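Local coordinates for putative peptidyl-arginine deiminase family protein (Campylobacter jejuni subsp. jejuni serotype O:2, PDB 6B2W), which probably hydrolyses agmatine to N-carbamoylputrescine, acting as an agmatine deiminase in polyamine biosynthesis, at residues 270-275 with 318-323; 277-282 with 305-310. The protein carries 1 engineered substitution. All coordinates share one frame; numbering follows the deposited sequence.

Interaction 1. Residues 270-275 with 318-323; sequences YANFVF and NGSLHS. Engineered in segment 318-323: Ser323 (natural residue Cys). With AG2 (agmatine), chain C.
The amide of Asn272 meets the imidazole of His322 almost squarely, their planes 86° apart, with ND2 at the ring edge near its plane, on the ND1 side. This buried contact joins an inverse gamma turn centred on Asn272 to the loop 318-323, which supplies Asn318 and Ser323 to the agmatine pocket. CB of Val274 lies at another part of the imidazole rim, 4.1 Å from His322 CD2. The carbonyl O of Phe273 approaches obliquely, 3.1 Å from His322 CD2, and accepts a hydrogen bond from Arg213. On the Phe273 ring, one face carries the O of Ala271 above its centre. Asn272 grips the loop twice. Its backbone O takes the N-H of His322 at 3.0 Å from above the carbonyl plane. Its OD1 takes the N-H of Ser323, also at 3.0 Å, in a nearly straight bond (170°) with the donor tilted only moderately from the amide plane. ND2 is satisfied by the O of Asp209. His322 has CG anti to its backbone N (chi1 -170°), which sets the ring beside the carbonyl O of Phe273, with CG and CD2 its nearest ring atoms; the two ring nitrogens bond to Asp209 and Glu15, fixing its rotation. The amide of Asn318 is bonded to Asp203 and Arg264. Ser323 is engineered in place of the natural cysteine, and its OG lies 3.2 Å from agmatine NH2.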
# COMPACT_ATOMS: atom_id res chain seq x y z
N TYR A 270 10.55 5.75 -3.08
CA TYR A 270 9.67 6.22 -4.15
C TYR A 270 8.70 5.14 -4.61
O TYR A 270 7.76 5.43 -5.35
CB TYR A 270 10.50 6.74 -5.33
CG TYR A 270 11.27 8.00 -5.00
CD1 TYR A 270 10.61 9.19 -4.77
CD2 TYR A 270 12.66 7.99 -4.92
CE1 TYR A 270 11.31 10.35 -4.47
CE2 TYR A 270 13.37 9.14 -4.62
CZ TYR A 270 12.69 10.32 -4.40
OH TYR A 270 13.40 11.46 -4.10
N ALA A 271 8.91 3.90 -4.17
CA ALA A 271 8.03 2.78 -4.52
C ALA A 271 6.67 2.86 -3.85
O ALA A 271 5.73 2.19 -4.28
CB ALA A 271 8.69 1.46 -4.16
N ASN A 272 6.55 3.68 -2.80
CA ASN A 272 5.30 3.80 -2.05
C ASN A 272 4.33 4.81 -2.68
O ASN A 272 3.76 5.65 -1.98
CB ASN A 272 5.61 4.16 -0.59
CG ASN A 272 4.60 3.61 0.39
OD1 ASN A 272 3.76 4.33 0.92
ND2 ASN A 272 4.67 2.31 0.63
N PHE A 273 4.14 4.71 -4.00
CA PHE A 273 3.18 5.54 -4.74
C PHE A 273 1.81 4.86 -4.82
O PHE A 273 1.66 3.71 -4.42
CB PHE A 273 3.69 5.84 -6.16
CG PHE A 273 4.18 4.63 -6.92
CD1 PHE A 273 3.33 3.56 -7.21
CD2 PHE A 273 5.49 4.58 -7.38
CE1 PHE A 273 3.79 2.46 -7.92
CE2 PHE A 273 5.95 3.48 -8.09
CZ PHE A 273 5.10 2.42 -8.36
N VAL A 274 0.81 5.56 -5.35
CA VAL A 274 -0.53 4.99 -5.48
C VAL A 274 -1.26 5.42 -6.76
O VAL A 274 -1.34 6.61 -7.09
CB VAL A 274 -1.41 5.33 -4.25
CG1 VAL A 274 -1.41 6.83 -3.97
CG2 VAL A 274 -2.83 4.81 -4.45
N PHE A 275 -1.79 4.42 -7.46
CA PHE A 275 -2.61 4.67 -8.64
C PHE A 275 -4.00 5.09 -8.20
O PHE A 275 -4.59 4.50 -7.30
CB PHE A 275 -2.74 3.42 -9.51
CG PHE A 275 -1.51 3.09 -10.31
CD1 PHE A 275 -0.52 2.28 -9.78
CD2 PHE A 275 -1.37 3.56 -11.61
CE1 PHE A 275 0.61 1.97 -10.53
CE2 PHE A 275 -0.26 3.25 -12.36
CZ PHE A 275 0.73 2.45 -11.82
N ASN A 318 7.21 5.88 9.83
CA ASN A 318 7.75 4.76 9.03
C ASN A 318 6.92 4.22 7.86
O ASN A 318 7.14 3.10 7.40
CB ASN A 318 8.17 3.63 9.97
CG ASN A 318 9.09 4.10 11.08
OD1 ASN A 318 10.03 4.85 10.83
ND2 ASN A 318 8.82 3.68 12.31
N GLY A 319 6.00 5.03 7.36
CA GLY A 319 5.26 4.71 6.13
C GLY A 319 5.25 5.90 5.18
O GLY A 319 5.81 6.95 5.50
N SER A 320 4.65 5.72 4.01
CA SER A 320 4.50 6.82 3.06
C SER A 320 3.09 6.80 2.45
O SER A 320 2.15 6.31 3.08
CB SER A 320 5.59 6.73 2.00
OG SER A 320 5.68 7.93 1.25
N LEU A 321 2.93 7.34 1.24
CA LEU A 321 1.60 7.60 0.68
C LEU A 321 0.78 6.34 0.47
O LEU A 321 -0.38 6.29 0.89
CB LEU A 321 1.70 8.37 -0.65
CG LEU A 321 2.32 9.77 -0.60
CD1 LEU A 321 2.30 10.39 -1.99
CD2 LEU A 321 1.59 10.68 0.38
N HIS A 322 1.37 5.34 -0.17
CA HIS A 322 0.67 4.08 -0.44
C HIS A 322 0.22 3.41 0.85
O HIS A 322 -0.91 2.95 0.96
CB HIS A 322 1.57 3.13 -1.23
CG HIS A 322 0.86 1.92 -1.75
ND1 HIS A 322 1.09 0.66 -1.25
CD2 HIS A 322 -0.06 1.77 -2.73
CE1 HIS A 322 0.34 -0.22 -1.90
NE2 HIS A 322 -0.37 0.44 -2.80
N SER A 323 1.12 3.36 1.83
CA SER A 323 0.82 2.90 3.18
C SER A 323 -0.40 3.58 3.83
O SER A 323 -1.12 2.97 4.62
CB SER A 323 2.03 3.17 4.07
OG SER A 323 3.20 2.53 3.56
N AG2 C . 3.78 2.83 13.28
CA AG2 C . 4.70 2.10 12.40
CB AG2 C . 3.96 1.55 11.17
CG AG2 C . 4.74 1.85 9.89
CD AG2 C . 3.82 1.72 8.68
NE AG2 C . 4.24 0.61 7.81
CZ AG2 C . 3.64 0.30 6.66
NH1 AG2 C . 4.07 -0.71 5.92
NH2 AG2 C . 2.57 0.98 6.23

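Interaction 2. Residues 277-282 with 305-310; sequences NNALIV and KIIGVD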
# COMPACT_ATOMS: atom_id res chain seq x y z
N ASN A 277 -7.61 6.99 -10.49
CA ASN A 277 -8.11 7.14 -11.86
C ASN A 277 -7.38 8.26 -12.60
O ASN A 277 -7.38 9.40 -12.15
CB ASN A 277 -9.61 7.41 -11.86
CG ASN A 277 -10.41 6.23 -11.34
OD1 ASN A 277 -9.96 5.09 -11.39
ND2 ASN A 277 -11.60 6.51 -10.83
N ASN A 278 -6.75 7.90 -13.71
CA ASN A 278 -6.04 8.85 -14.58
C ASN A 278 -4.79 9.51 -13.99
O ASN A 278 -4.21 10.40 -14.61
CB ASN A 278 -6.99 9.93 -15.10
CG ASN A 278 -8.23 9.35 -15.75
OD1 ASN A 278 -9.35 9.68 -15.37
ND2 ASN A 278 -8.03 8.49 -16.74
N ALA A 279 -4.35 9.06 -12.81
CA ALA A 279 -3.17 9.64 -12.18
C ALA A 279 -2.40 8.66 -11.31
O ALA A 279 -2.96 7.70 -10.78
CB ALA A 279 -3.56 10.87 -11.37
N LEU A 280 -1.10 8.90 -11.19
CA LEU A 280 -0.25 8.17 -10.27
C LEU A 280 0.33 9.19 -9.30
O LEU A 280 1.11 10.05 -9.71
CB LEU A 280 0.87 7.45 -11.02
CG LEU A 280 1.86 6.63 -10.18
CD1 LEU A 280 1.16 5.47 -9.50
CD2 LEU A 280 3.01 6.13 -11.03
N ILE A 281 -0.06 9.10 -8.04
CA ILE A 281 0.44 10.02 -7.02
C ILE A 281 1.71 9.43 -6.43
O ILE A 281 1.69 8.33 -5.88
CB ILE A 281 -0.60 10.25 -5.90
CG1 ILE A 281 -1.97 10.62 -6.49
CG2 ILE A 281 -0.11 11.34 -4.95
CD1 ILE A 281 -1.97 11.80 -7.45
N VAL A 282 2.81 10.18 -6.54
CA VAL A 282 4.12 9.70 -6.10
C VAL A 282 4.65 10.49 -4.90
O VAL A 282 4.45 11.71 -4.82
CB VAL A 282 5.17 9.74 -7.25
CG1 VAL A 282 4.63 9.03 -8.48
CG2 VAL A 282 5.58 11.17 -7.60
N LYS A 305 -1.52 11.09 -15.37
CA LYS A 305 -0.86 12.29 -14.89
C LYS A 305 -0.05 11.86 -13.66
O LYS A 305 -0.61 11.32 -12.71
CB LYS A 305 -1.87 13.39 -14.49
CG LYS A 305 -2.99 13.66 -15.48
CD LYS A 305 -2.48 14.01 -16.87
CE LYS A 305 -3.54 14.75 -17.67
NZ LYS A 305 -3.12 15.02 -19.07
N ILE A 306 1.26 12.08 -13.70
CA ILE A 306 2.11 11.79 -12.55
C ILE A 306 2.21 13.05 -11.69
O ILE A 306 2.63 14.10 -12.18
CB ILE A 306 3.51 11.28 -12.99
CG1 ILE A 306 3.47 9.77 -13.26
CG2 ILE A 306 4.56 11.53 -11.92
CD1 ILE A 306 2.49 9.34 -14.32
N ILE A 307 1.81 12.96 -10.42
CA ILE A 307 1.79 14.11 -9.52
C ILE A 307 2.62 13.86 -8.25
O ILE A 307 2.38 12.89 -7.53
CB ILE A 307 0.35 14.50 -9.11
CG1 ILE A 307 -0.52 14.72 -10.36
CG2 ILE A 307 0.36 15.78 -8.27
CD1 ILE A 307 -2.00 14.77 -10.07
N GLY A 308 3.58 14.74 -7.99
CA GLY A 308 4.38 14.68 -6.77
C GLY A 308 3.63 15.25 -5.58
O GLY A 308 2.99 16.29 -5.69
N VAL A 309 3.70 14.55 -4.46
CA VAL A 309 3.09 15.01 -3.21
C VAL A 309 4.11 14.86 -2.09
O VAL A 309 4.70 13.80 -1.92
CB VAL A 309 1.80 14.22 -2.87
CG1 VAL A 309 1.30 14.55 -1.47
CG2 VAL A 309 0.72 14.52 -3.90
N ASP A 310 4.32 15.94 -1.33
CA ASP A 310 5.32 15.97 -0.27
C ASP A 310 4.96 14.93 0.78
O ASP A 310 3.88 14.98 1.37
CB ASP A 310 5.38 17.37 0.34
CG ASP A 310 6.55 17.55 1.31
OD1 ASP A 310 7.20 16.57 1.70
OD2 ASP A 310 6.80 18.71 1.69
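Residues 279-282 and 305-308 pair as neighbouring parallel strands, the two strands of a beta-alpha-beta crossover whose connection contains helix 289-300. The short strand axes run at 20° to each other with a closest approach of 4.6 Å, and the register sets Ala279 beside Lys305, Leu280 beside Ile306, Ile281 beside Ile307 and Val282 beside Gly308. Five backbone hydrogen bonds establish the pairing. The ladder starts just before the strand 279-282, where Lys305 N donates to Asn278 O at 2.9 Å. Leu280 then donates to Lys305 O and accepts from Ile307 N, and Val282 repeats the pattern with Ile307 O and Val309 N, the last bond measuring 3.0 Å. Leu280 thus bonds to the two residues that flank its register partner Ile306, and Val282 to the two that flank Gly308, as parallel pairing requires.

The apolar side chains divide between the two faces. On one, Ile281 and Ile307 lie side by side and point the same way, Ile281 CD1 reaching Ile307 CB at 3.9 Å. The Ile281 CG1 branch stands beside the backbone N (chi1 -50°), leaving CG2 anti to it, and this methyl meets Val309 CG2 at 3.5 Å. The other face carries Leu280, Ile306 and Val282: Leu280 CB touches Ile306 CD1 at 4.1 Å, and Val282 CG1 approaches Ile306 CG2 at 4.3 Å. Gly308 adds no side chain beside Val282. Helix 289-300 packs on this second face, its Ile293 and Leu297 against Val282 and its Ala294 and Ser298 against Ile306. Helix 37-52 lies on the first, touching Ile281 through Phe47 and Val50, while strand 274-276 pairs with the other edge of strand 279-284.

From the N terminus, the chain passes first through 270-275, turns into 277-282, runs through helix 289-300 to 305-310, and arrives last at 318-323. Interaction 2 therefore closes the inner loop, with 22 residues between its segments, and interaction 1 the outer one, with 42; the two nest and do not cross. Their centres lie 11 Å apart, and they touch where strands 274-276 and 279-284 run antiparallel: Val274 N lies 3.0 Å from Ile281 O, a probable hydrogen bond, and Phe275 CD1 packs on Leu280 CD1 at 3.6 Å. The three-stranded sheet is thereby tied, through segment 270-275, to the loop bordering the bound agmatine.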